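PDB 5N3U: phycocyanobilin lyase subunit alpha, which associates with CpcF to form a lyase and is probably required for attaching the phycocyanobilin chromophore to the CpcA gene product. Local coordinates for residues Ser32-Ala37 with Leu59-Asp64; Ala63-Thr66 with Gly70-Leu73; Asn95-Pro100 with Ile125-Gly130; Gln134-Thr139 with His143-Tyr148. All coordinates share one frame; numbering follows the deposited sequence.

Contact 1 (Ser32-Ala37 with Leu59-Asp64)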
loop_
_atom_site.group_PDB
_atom_site.type_symbol
_atom_site.label_atom_id
_atom_site.label_comp_id
_atom_site.label_asym_id
_atom_site.label_seq_id
_atom_site.Cartn_x
_atom_site.Cartn_y
_atom_site.Cartn_z
ATOM N N SER A 32 6.296 6.421 -22.903
ATOM C CA SER A 32 5.731 6.081 -21.599
ATOM C C SER A 32 6.529 5.014 -20.894
ATOM O O SER A 32 6.670 5.011 -19.689
ATOM C CB SER A 32 4.285 5.663 -21.735
ATOM O OG SER A 32 3.535 6.825 -21.958
ATOM N N LEU A 33 7.017 4.070 -21.671
ATOM C CA LEU A 33 7.803 2.997 -21.192
ATOM C C LEU A 33 9.172 3.494 -20.734
ATOM O O LEU A 33 9.668 3.042 -19.687
ATOM C CB LEU A 33 7.915 1.924 -22.279
ATOM C CG LEU A 33 8.618 0.625 -21.878
ATOM C CD1 LEU A 33 7.930 -0.097 -20.736
ATOM C CD2 LEU A 33 8.747 -0.347 -23.071
ATOM N N ARG A 34 9.780 4.415 -21.479
ATOM C CA ARG A 34 11.011 5.039 -20.966
ATOM C C ARG A 34 10.739 5.715 -19.584
ATOM O O ARG A 34 11.546 5.619 -18.666
ATOM C CB ARG A 34 11.450 6.189 -21.878
ATOM C CG ARG A 34 11.766 5.774 -23.279
ATOM C CD ARG A 34 12.263 7.015 -24.003
ATOM N NE ARG A 34 12.826 6.613 -25.282
ATOM C CZ ARG A 34 13.578 7.387 -26.065
ATOM N NH1 ARG A 34 13.909 8.638 -25.713
ATOM N NH2 ARG A 34 14.020 6.871 -27.216
ATOM N N TYR A 35 9.651 6.474 -19.514
ATOM C CA TYR A 35 9.290 7.217 -18.283
ATOM C C TYR A 35 9.137 6.247 -17.123
ATOM O O TYR A 35 9.638 6.469 -16.065
ATOM C CB TYR A 35 8.023 8.027 -18.564
ATOM C CG TYR A 35 7.507 8.887 -17.468
ATOM C CD1 TYR A 35 7.983 10.184 -17.310
ATOM C CD2 TYR A 35 6.524 8.435 -16.566
ATOM C CE1 TYR A 35 7.515 11.004 -16.297
ATOM C CE2 TYR A 35 6.007 9.288 -15.554
ATOM C CZ TYR A 35 6.499 10.546 -15.444
ATOM O OH TYR A 35 6.101 11.407 -14.455
ATOM N N TYR A 36 8.432 5.157 -17.346
ATOM C CA TYR A 36 8.166 4.186 -16.333
ATOM C C TYR A 36 9.457 3.531 -15.914
ATOM O O TYR A 36 9.764 3.373 -14.730
ATOM C CB TYR A 36 7.130 3.172 -16.852
ATOM C CG TYR A 36 6.802 2.183 -15.774
ATOM C CD1 TYR A 36 7.546 1.059 -15.629
ATOM C CD2 TYR A 36 5.764 2.424 -14.881
ATOM C CE1 TYR A 36 7.312 0.165 -14.655
ATOM C CE2 TYR A 36 5.479 1.529 -13.868
ATOM C CZ TYR A 36 6.264 0.391 -13.787
ATOM O OH TYR A 36 6.055 -0.491 -12.839
ATOM N N ALA A 37 10.287 3.211 -16.885
ATOM C CA ALA A 37 11.532 2.527 -16.565
ATOM C C ALA A 37 12.480 3.345 -15.728
ATOM O O ALA A 37 13.097 2.844 -14.839
ATOM C CB ALA A 37 12.218 2.099 -17.867
ATOM N N LEU A 59 19.252 12.394 -18.929
ATOM C CA LEU A 59 19.258 13.822 -18.586
ATOM C C LEU A 59 19.345 14.781 -19.800
ATOM O O LEU A 59 18.978 15.930 -19.704
ATOM C CB LEU A 59 20.313 14.161 -17.580
ATOM C CG LEU A 59 20.348 13.482 -16.241
ATOM C CD1 LEU A 59 21.509 13.941 -15.415
ATOM C CD2 LEU A 59 19.072 13.792 -15.488
ATOM N N GLU A 60 19.753 14.278 -20.958
ATOM C CA GLU A 60 19.772 15.067 -22.168
ATOM C C GLU A 60 18.654 14.680 -23.149
ATOM O O GLU A 60 18.668 15.151 -24.276
ATOM C CB GLU A 60 21.134 14.876 -22.855
ATOM C CG GLU A 60 22.201 15.524 -21.985
ATOM C CD GLU A 60 23.644 15.126 -22.330
ATOM O OE1 GLU A 60 24.533 15.703 -21.674
ATOM O OE2 GLU A 60 23.905 14.258 -23.207
ATOM N N ASP A 61 17.646 13.911 -22.703
ATOM C CA ASP A 61 16.516 13.582 -23.561
ATOM C C ASP A 61 15.895 14.766 -24.230
ATOM O O ASP A 61 15.574 15.814 -23.612
ATOM C CB ASP A 61 15.418 12.855 -22.775
ATOM C CG ASP A 61 14.281 12.381 -23.670
ATOM O OD1 ASP A 61 14.580 11.575 -24.625
ATOM O OD2 ASP A 61 13.121 12.835 -23.478
ATOM N N GLU A 62 15.630 14.586 -25.515
ATOM C CA GLU A 62 14.798 15.528 -26.264
ATOM C C GLU A 62 13.483 14.952 -26.818
ATOM O O GLU A 62 12.687 15.745 -27.267
ATOM C CB GLU A 62 15.578 16.096 -27.478
ATOM C CG GLU A 62 16.903 16.703 -27.076
ATOM C CD GLU A 62 16.755 18.117 -26.532
ATOM O OE1 GLU A 62 15.614 18.648 -26.391
ATOM O OE2 GLU A 62 17.799 18.739 -26.250
ATOM N N ALA A 63 13.285 13.647 -26.819
ATOM C CA ALA A 63 12.078 12.948 -27.409
ATOM C C ALA A 63 10.781 13.273 -26.690
ATOM O O ALA A 63 9.699 13.493 -27.320
ATOM C CB ALA A 63 12.301 11.468 -27.354
ATOM N N ASP A 64 10.873 13.391 -25.362
ATOM C CA ASP A 64 9.624 13.538 -24.532
ATOM C C ASP A 64 9.513 14.969 -24.015
ATOM O O ASP A 64 10.428 15.456 -23.231
ATOM C CB ASP A 64 9.661 12.526 -23.360
ATOM C CG ASP A 64 8.282 12.327 -22.662
ATOM O OD1 ASP A 64 7.347 13.068 -23.019
ATOM O OD2 ASP A 64 8.139 11.393 -21.796
HETATM O O HOH W 1 11.878 10.129 -23.957
#

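Contact 2 (Ala63-Thr66 with Gly70-Leu73)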
loop_
_atom_site.group_PDB
_atom_site.type_symbol
_atom_site.label_atom_id
_atom_site.label_comp_id
_atom_site.label_asym_id
_atom_site.label_seq_id
_atom_site.Cartn_x
_atom_site.Cartn_y
_atom_site.Cartn_z
ATOM N N ALA A 63 13.285 13.647 -26.819
ATOM C CA ALA A 63 12.078 12.948 -27.409
ATOM C C ALA A 63 10.781 13.273 -26.690
ATOM O O ALA A 63 9.699 13.493 -27.320
ATOM C CB ALA A 63 12.301 11.468 -27.354
ATOM N N ASP A 64 10.873 13.391 -25.362
ATOM C CA ASP A 64 9.624 13.538 -24.532
ATOM C C ASP A 64 9.513 14.969 -24.015
ATOM O O ASP A 64 10.428 15.456 -23.231
ATOM C CB ASP A 64 9.661 12.526 -23.360
ATOM C CG ASP A 64 8.282 12.327 -22.662
ATOM O OD1 ASP A 64 7.347 13.068 -23.019
ATOM O OD2 ASP A 64 8.139 11.393 -21.796
ATOM N N ARG A 65 8.439 15.644 -24.426
ATOM C CA ARG A 65 8.134 16.986 -23.986
ATOM C C ARG A 65 6.690 17.069 -23.543
ATOM O O ARG A 65 5.840 16.387 -24.114
ATOM C CB ARG A 65 8.354 18.003 -25.076
ATOM C CG ARG A 65 9.728 18.003 -25.712
ATOM C CD ARG A 65 10.854 18.349 -24.689
ATOM N NE ARG A 65 10.806 19.695 -24.176
ATOM C CZ ARG A 65 11.371 20.754 -24.771
ATOM N NH1 ARG A 65 12.006 20.637 -25.960
ATOM N NH2 ARG A 65 11.323 21.935 -24.163
ATOM N N THR A 66 6.400 17.968 -22.611
ATOM C CA THR A 66 5.042 18.186 -22.128
ATOM C C THR A 66 4.724 19.674 -22.117
ATOM O O THR A 66 5.448 20.462 -22.700
ATOM C CB THR A 66 4.886 17.492 -20.710
ATOM O OG1 THR A 66 3.498 17.419 -20.295
ATOM C CG2 THR A 66 5.647 18.284 -19.606
ATOM N N GLY A 70 8.181 21.378 -20.703
ATOM C CA GLY A 70 8.716 20.329 -19.802
ATOM C C GLY A 70 9.373 19.128 -20.436
ATOM O O GLY A 70 9.125 18.795 -21.621
ATOM N N TYR A 71 10.211 18.444 -19.646
ATOM C CA TYR A 71 10.940 17.310 -20.094
ATOM C C TYR A 71 10.660 16.142 -19.145
ATOM O O TYR A 71 11.439 15.908 -18.218
ATOM C CB TYR A 71 12.427 17.631 -20.030
ATOM C CG TYR A 71 12.951 18.663 -21.020
ATOM C CD1 TYR A 71 12.992 20.000 -20.695
ATOM C CD2 TYR A 71 13.547 18.254 -22.241
ATOM C CE1 TYR A 71 13.541 20.927 -21.564
ATOM C CE2 TYR A 71 14.057 19.153 -23.134
ATOM C CZ TYR A 71 14.055 20.474 -22.793
ATOM O OH TYR A 71 14.524 21.392 -23.655
ATOM N N PRO A 72 9.556 15.389 -19.352
ATOM C CA PRO A 72 9.204 14.302 -18.406
ATOM C C PRO A 72 10.292 13.268 -18.128
ATOM O O PRO A 72 10.472 12.846 -17.019
ATOM C CB PRO A 72 8.006 13.619 -19.076
ATOM C CG PRO A 72 7.375 14.710 -19.868
ATOM C CD PRO A 72 8.512 15.579 -20.378
ATOM N N LEU A 73 10.981 12.797 -19.122
ATOM C CA LEU A 73 11.965 11.779 -18.834
ATOM C C LEU A 73 13.153 12.404 -18.086
ATOM O O LEU A 73 13.761 11.723 -17.276
ATOM C CB LEU A 73 12.452 11.040 -20.142
ATOM C CG LEU A 73 13.491 9.960 -19.924
ATOM C CD1 LEU A 73 12.874 8.856 -19.089
ATOM C CD2 LEU A 73 14.044 9.317 -21.268
HETATM O O HOH W 2 12.315 14.345 -21.434
#

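Contact 3 (Asn95-Pro100 with Ile125-Gly130)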
loop_
_atom_site.group_PDB
_atom_site.type_symbol
_atom_site.label_atom_id
_atom_site.label_comp_id
_atom_site.label_asym_id
_atom_site.label_seq_id
_atom_site.Cartn_x
_atom_site.Cartn_y
_atom_site.Cartn_z
ATOM N N ASN A 95 24.205 20.345 -14.419
ATOM C CA ASN A 95 23.701 20.937 -15.639
ATOM C C ASN A 95 22.193 21.151 -15.648
ATOM O O ASN A 95 21.681 22.110 -16.178
ATOM C CB ASN A 95 23.974 19.989 -16.821
ATOM C CG ASN A 95 25.404 20.003 -17.284
ATOM O OD1 ASN A 95 26.173 20.894 -16.948
ATOM N ND2 ASN A 95 25.766 18.997 -18.064
ATOM N N CYS A 96 21.481 20.218 -15.047
ATOM C CA CYS A 96 20.022 20.279 -14.971
ATOM C C CYS A 96 19.520 21.479 -14.124
ATOM O O CYS A 96 18.374 21.900 -14.255
ATOM C CB CYS A 96 19.513 19.011 -14.304
ATOM S SG CYS A 96 19.527 17.596 -15.444
ATOM N N LEU A 97 20.360 21.984 -13.238
ATOM C CA LEU A 97 20.066 23.206 -12.496
ATOM C C LEU A 97 19.916 24.435 -13.378
ATOM O O LEU A 97 19.369 25.450 -12.916
ATOM C CB LEU A 97 21.043 23.467 -11.358
ATOM C CG LEU A 97 21.172 22.412 -10.305
ATOM C CD1 LEU A 97 22.318 22.823 -9.355
ATOM C CD2 LEU A 97 19.834 22.281 -9.520
ATOM N N GLU A 98 20.281 24.378 -14.640
ATOM C CA GLU A 98 19.996 25.486 -15.551
ATOM C C GLU A 98 18.984 25.077 -16.596
ATOM O O GLU A 98 18.717 25.870 -17.519
ATOM C CB GLU A 98 21.287 25.975 -16.285
ATOM C CG GLU A 98 22.239 26.809 -15.404
ATOM C CD GLU A 98 21.645 28.109 -14.804
ATOM O OE1 GLU A 98 21.350 29.066 -15.581
ATOM O OE2 GLU A 98 21.473 28.190 -13.522
ATOM N N CYS A 99 18.315 23.940 -16.418
ATOM C CA CYS A 99 17.284 23.527 -17.348
ATOM C C CYS A 99 16.119 24.516 -17.270
ATOM O O CYS A 99 15.706 24.913 -16.161
ATOM C CB CYS A 99 16.735 22.136 -16.986
ATOM S SG CYS A 99 15.549 21.503 -18.274
ATOM N N PRO A 100 15.516 24.866 -18.433
ATOM C CA PRO A 100 14.390 25.725 -18.348
ATOM C C PRO A 100 13.177 25.167 -17.668
ATOM O O PRO A 100 12.386 25.964 -17.169
ATOM C CB PRO A 100 14.013 26.035 -19.833
ATOM C CG PRO A 100 15.157 25.662 -20.611
ATOM C CD PRO A 100 15.919 24.614 -19.850
ATOM N N ILE A 125 24.001 27.937 -5.601
ATOM C CA ILE A 125 24.050 29.366 -5.188
ATOM C C ILE A 125 23.480 30.340 -6.204
ATOM O O ILE A 125 22.730 31.247 -5.893
ATOM C CB ILE A 125 25.456 29.734 -4.768
ATOM C CG1 ILE A 125 25.721 29.119 -3.381
ATOM C CG2 ILE A 125 25.669 31.249 -4.662
ATOM C CD1 ILE A 125 27.184 29.242 -2.946
ATOM N N LYS A 126 23.713 30.051 -7.453
ATOM C CA LYS A 126 23.181 30.869 -8.521
ATOM C C LYS A 126 21.658 30.872 -8.530
ATOM O O LYS A 126 21.022 31.886 -8.843
ATOM C CB LYS A 126 23.775 30.296 -9.816
ATOM C CG LYS A 126 23.204 30.837 -11.093
ATOM C CD LYS A 126 24.314 31.256 -12.055
ATOM C CE LYS A 126 25.264 30.134 -12.342
ATOM N NZ LYS A 126 25.579 30.136 -13.812
ATOM N N LEU A 127 21.005 29.782 -8.144
ATOM C CA LEU A 127 19.542 29.791 -8.123
ATOM C C LEU A 127 18.960 30.629 -6.993
ATOM O O LEU A 127 17.784 30.917 -6.978
ATOM C CB LEU A 127 19.023 28.358 -8.084
ATOM C CG LEU A 127 19.338 27.448 -9.242
ATOM C CD1 LEU A 127 18.651 26.132 -9.090
ATOM C CD2 LEU A 127 18.889 28.023 -10.571
ATOM N N LEU A 128 19.784 31.074 -6.076
ATOM C CA LEU A 128 19.330 32.037 -5.094
ATOM C C LEU A 128 19.585 33.512 -5.522
ATOM O O LEU A 128 19.441 34.417 -4.716
ATOM C CB LEU A 128 20.015 31.773 -3.758
ATOM C CG LEU A 128 19.882 30.384 -3.099
ATOM C CD1 LEU A 128 20.510 30.360 -1.690
ATOM C CD2 LEU A 128 18.433 30.061 -2.941
ATOM N N ASP A 129 20.029 33.752 -6.747
ATOM C CA ASP A 129 20.181 35.139 -7.311
ATOM C C ASP A 129 18.972 35.972 -7.090
ATOM O O ASP A 129 17.862 35.527 -7.263
ATOM C CB ASP A 129 20.497 35.157 -8.830
ATOM C CG ASP A 129 22.005 34.850 -9.174
ATOM O OD1 ASP A 129 22.885 34.733 -8.252
ATOM O OD2 ASP A 129 22.316 34.702 -10.406
ATOM N N GLY A 130 19.181 37.164 -6.573
ATOM C CA GLY A 130 18.105 38.086 -6.258
ATOM C C GLY A 130 17.584 37.941 -4.858
ATOM O O GLY A 130 16.746 38.730 -4.471
#

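Contact 4 (Gln134-Thr139 with His143-Tyr148)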
loop_
_atom_site.group_PDB
_atom_site.type_symbol
_atom_site.label_atom_id
_atom_site.label_comp_id
_atom_site.label_asym_id
_atom_site.label_seq_id
_atom_site.Cartn_x
_atom_site.Cartn_y
_atom_site.Cartn_z
ATOM N N GLN A 134 13.342 38.352 -4.842
ATOM C CA GLN A 134 13.048 37.783 -6.177
ATOM C C GLN A 134 12.411 36.432 -6.111
ATOM O O GLN A 134 12.117 35.868 -7.151
ATOM C CB GLN A 134 14.314 37.728 -7.000
ATOM C CG GLN A 134 14.877 39.167 -7.130
ATOM C CD GLN A 134 15.583 39.477 -8.432
ATOM O OE1 GLN A 134 15.750 38.623 -9.320
ATOM N NE2 GLN A 134 16.034 40.696 -8.532
ATOM N N ALA A 135 12.157 35.916 -4.897
ATOM C CA ALA A 135 11.690 34.550 -4.703
ATOM C C ALA A 135 10.179 34.510 -4.731
ATOM O O ALA A 135 9.520 34.104 -3.762
ATOM C CB ALA A 135 12.262 33.963 -3.431
ATOM N N VAL A 136 9.619 34.871 -5.908
ATOM C CA VAL A 136 8.198 35.082 -6.069
ATOM C C VAL A 136 7.565 33.933 -6.838
ATOM O O VAL A 136 8.245 32.954 -7.308
ATOM C CB VAL A 136 7.882 36.453 -6.814
ATOM C CG1 VAL A 136 8.444 37.658 -6.065
ATOM C CG2 VAL A 136 8.411 36.483 -8.229
ATOM N N GLN A 137 6.249 34.012 -6.936
ATOM C CA GLN A 137 5.483 33.043 -7.672
ATOM C C GLN A 137 4.947 33.709 -8.924
ATOM O O GLN A 137 4.259 34.739 -8.802
ATOM C CB GLN A 137 4.335 32.651 -6.802
ATOM C CG GLN A 137 3.414 31.655 -7.461
ATOM C CD GLN A 137 2.702 30.800 -6.479
ATOM O OE1 GLN A 137 3.001 30.794 -5.304
ATOM N NE2 GLN A 137 1.798 30.009 -6.973
ATOM N N VAL A 138 5.209 33.139 -10.095
ATOM C CA VAL A 138 4.614 33.684 -11.382
ATOM C C VAL A 138 3.161 33.271 -11.529
ATOM O O VAL A 138 2.779 32.164 -11.152
ATOM C CB VAL A 138 5.365 33.147 -12.601
ATOM C CG1 VAL A 138 4.650 33.404 -13.925
ATOM C CG2 VAL A 138 6.741 33.772 -12.635
ATOM N N THR A 139 2.324 34.183 -12.037
ATOM C CA THR A 139 0.866 33.970 -11.955
ATOM C C THR A 139 0.431 32.701 -12.709
ATOM O O THR A 139 0.911 32.406 -13.794
ATOM C CB THR A 139 0.120 35.234 -12.425
ATOM O OG1 THR A 139 0.067 36.117 -11.297
ATOM C CG2 THR A 139 -1.312 34.911 -12.894
ATOM N N HIS A 143 4.153 26.887 -8.325
ATOM C CA HIS A 143 5.478 26.767 -7.786
ATOM C C HIS A 143 6.093 28.170 -7.764
ATOM O O HIS A 143 5.674 29.078 -8.461
ATOM C CB HIS A 143 6.329 25.753 -8.576
ATOM C CG HIS A 143 6.495 26.042 -10.041
ATOM N ND1 HIS A 143 7.330 27.023 -10.520
ATOM C CD2 HIS A 143 5.967 25.442 -11.143
ATOM C CE1 HIS A 143 7.314 27.022 -11.845
ATOM N NE2 HIS A 143 6.491 26.067 -12.236
ATOM N N LEU A 144 7.153 28.329 -6.997
ATOM C CA LEU A 144 7.930 29.558 -7.030
ATOM C C LEU A 144 8.834 29.574 -8.195
ATOM O O LEU A 144 8.925 28.573 -8.904
ATOM C CB LEU A 144 8.729 29.691 -5.727
ATOM C CG LEU A 144 7.881 29.646 -4.478
ATOM C CD1 LEU A 144 8.696 29.555 -3.220
ATOM C CD2 LEU A 144 6.968 30.842 -4.389
ATOM N N VAL A 145 9.498 30.698 -8.437
ATOM C CA VAL A 145 10.344 30.847 -9.577
ATOM C C VAL A 145 11.531 29.886 -9.627
ATOM O O VAL A 145 11.993 29.527 -10.734
ATOM C CB VAL A 145 10.833 32.295 -9.849
ATOM C CG1 VAL A 145 9.677 33.160 -10.330
ATOM C CG2 VAL A 145 11.580 32.870 -8.659
ATOM N N GLN A 146 11.976 29.451 -8.429
ATOM C CA GLN A 146 13.015 28.432 -8.319
ATOM C C GLN A 146 12.620 27.484 -7.227
ATOM O O GLN A 146 11.762 27.782 -6.423
ATOM C CB GLN A 146 14.401 29.059 -8.024
ATOM C CG GLN A 146 14.985 30.009 -9.070
ATOM C CD GLN A 146 15.311 29.268 -10.318
ATOM O OE1 GLN A 146 15.261 28.045 -10.363
ATOM N NE2 GLN A 146 15.710 29.969 -11.306
ATOM N N PRO A 147 13.170 26.253 -7.239
ATOM C CA PRO A 147 12.834 25.280 -6.214
ATOM C C PRO A 147 13.619 25.616 -4.957
ATOM O O PRO A 147 14.628 24.968 -4.611
ATOM C CB PRO A 147 13.276 23.937 -6.831
ATOM C CG PRO A 147 14.413 24.306 -7.711
ATOM C CD PRO A 147 14.028 25.657 -8.277
ATOM N N TYR A 148 13.196 26.672 -4.279
ATOM C CA TYR A 148 13.994 27.160 -3.131
ATOM C C TYR A 148 14.112 26.145 -2.033
ATOM O O TYR A 148 15.201 26.013 -1.417
ATOM C CB TYR A 148 13.378 28.491 -2.604
ATOM C CG TYR A 148 13.557 29.653 -3.596
ATOM C CD1 TYR A 148 14.807 30.210 -3.819
ATOM C CD2 TYR A 148 12.492 30.129 -4.319
ATOM C CE1 TYR A 148 14.974 31.262 -4.647
ATOM C CE2 TYR A 148 12.651 31.137 -5.230
ATOM C CZ TYR A 148 13.861 31.705 -5.401
ATOM O OH TYR A 148 14.066 32.714 -6.291
HETATM O O HOH W 3 6.700 30.833 -10.167
#

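Contact 1 (Ser32-Ala37 with Leu59-Asp64)
Arg34 and Asp61 carry this contact, with Ala63 beside them. The ionic part is a salt bridge from Arg34 NH1 to Asp61 OD1 at 3.2 Å. The carboxylate oxygen lies at the edge of the guanidinium, in its plane, but the two flat groups are turned 67° apart, and the bridge runs through one nitrogen and one oxygen. The arginine chain runs extended from CG to NE to get there. Its NE also donates to Ser28 O, which gives the guanidinium a second hold.

Water supplies the next link. Water 1 accepts from Arg34 NH1 at 3.1 Å and donates weakly to Asp61 OD2.

Van der Waals contact is slight: Ala63 CB comes within 3.6 Å of Arg34 NH1, set obliquely to the guanidinium.

Hydrogen bonds inside the loop fix the aspartate. With CG anti to the backbone N (chi1 -175°), Asp61 turns back on its own loop. Asp64 N donates to Asp61 OD2 at 3.0 Å on the syn side, and Ala63 N gives OD1 a weak bond.

The 61-64 turn is thus an Asx motif. It ties the loop after helix 49-58 to helix 31-43, within a HEAT-like repeat of a helical solenoid.

Contact 2 (Ala63-Thr66 with Gly70-Leu73)
Thr66 and Arg65 both donate to Gly70 O, and this shared acceptor marks the tight part of the contact. Thr66 N reaches it at 3.0 Å and Arg65 NE at 3.2 Å. They come from opposite faces of the carbonyl plane, and neither lies on a lone pair. Arg65 CA adds a CA-H...O contact to the same oxygen. The Pro72 ring packs against residues 64-66: its CG is 3.8 Å from Thr66 CB, and its CD is 3.4 Å from Asp64 O. Gly70 CA lies 3.7 Å from Thr66 CG2. Water 2 joins Asp64 O to Leu73 N, the second bond being weak.

The side nearer solvent is that of the partly exposed Arg65, though its guanidinium is itself closely stacked. Its chain bends at chi2 and chi3 (-62° and -66°), which folds the guanidinium back over the ring of Tyr71. The planes are 6° apart and the centres 3.8 Å, a flat stack and a cation-pi contact. NH2 donates to Gly69 O. An alanine here is likely to uncover this face of Tyr71 and leave Gly70 O with the single grip of Thr66 N.

Asp64 OD1 forms a salt bridge with Lys137 of the CpcF chain, and Thr66 OG1 a hydrogen bond with Asp96 of that chain. The arrangement is a closed connecting loop of a HEAT-repeat solenoid, with Tyr71 at the N-cap position of helix 72-83 and the partner subunit against its flank.

Contact 3 (Asn95-Pro100 with Ile125-Gly130)
Lys126 O accepts a hydrogen bond from Asp129 N at 3.0 Å, closing the type I turn that presents Leu127 to Leu97. A second type I turn, from Cys96 to Cys99, faces it and is closed by Cys99 N and Cys96 O at 3.0 Å. No hydrogen bond crosses between the two turns. What joins them is side-chain packing.

Leu127 is the central piece. Its CD1 meets Leu97 CD2 at 4.1 Å, and the two side chains cross at about a right angle. Both have CG anti to the carbonyl carbon (chi1 -58° in Leu97 and -62° in Leu127), which lets Leu97 CD2 and Leu127 CD1 meet. The other branch of Leu127, CD2, sits 3.5 Å from Leu97 O. This carbonyl oxygen is buried by the contact and has no hydrogen-bond partner in the model; the Leu127 methyl lies against it.

Glu98 lies at the outer margin. Its chain bends at chi2 (-60°), which brings OE2 to 3.9 Å from Leu127 CD2 as the two side chains slide past each other in opposite directions. OE2 also rests 4.0 Å from Lys126 CG. Lys126 NZ stays 4.6 Å from Glu98 OE2, beyond a salt bridge, so any attraction is probably weak.

The two turns lie at the C-terminal ends of helices 90-96 and 121-126. Leu97 also touches Leu112 of helix 102-115 and Ala123 and Leu124 of helix 121-126, while Leu127 packs on Val151 of helix 148-157.

Contact 4 (Gln134-Thr139 with His143-Tyr148)
Val145 leans on the backbone of Val136, and its side chain can be followed outward. CB lies 3.7 Å from Val136 O. The CG1 branch, anti to the carbonyl carbon (chi1 -70°), touches the same oxygen and then meets Val138 CG2 at 3.8 Å, the two side chains crossing at about a right angle. The CG2 branch also lies near Val136 O and comes within 3.4 Å of Gln134 O. Both methyls therefore pack against segment 134-139.

The backbone holds the pair together. Val145 N donates to Val136 O at 2.8 Å, nearly in line with the carbonyl bond (C=O...N 174°). Beside it, water 3 accepts from Val138 N and donates to His143 O. His143 ND1 donates to Leu144 O at 2.7 Å, which pins the imidazole to its own segment. Leu144 CD2 reaches Gln137 CB at 4.0 Å, and Gln137 NE2 donates to Arg141 O.

At the other end, Ala135 CB sits over one face of the Tyr148 ring, 3.4 Å from CE2. The ring also meets Phe170. A serine in place of Tyr148 would probably strip Ala135 of this aromatic cover and open a gap beside Phe170.

The two segments run antiparallel but form no regular strand. Inverse gamma turns centred on Ala135 and Pro147 bend them. This is the long excursion between helices 121-126 and 148-157 of the HEAT-repeat solenoid, folded back on itself before Pro147, the N-cap position of helix 148-157.

In the fold
From the N terminus the contacts follow one another without nesting; contacts 1 and 2 share Ala63 and Asp64, and the others are in series. Contact 1 closes the loop that holds the rest of helix 31-43 and all of helix 49-58. Contact 2 closes the short loop 67-69 ahead of helix 72-83. Contact 3 joins the ends of helices 90-96 and 121-126, enclosing helix 102-115. Contact 4 folds the excursion before helix 148-157. Packing links neighbours: Tyr71 of contact 2 touches Cys99 of contact 3, and Leu128 of contact 3 touches Tyr148 of contact 4. Contacts 1 and 4 stay apart, their centres about 26 Å from each other.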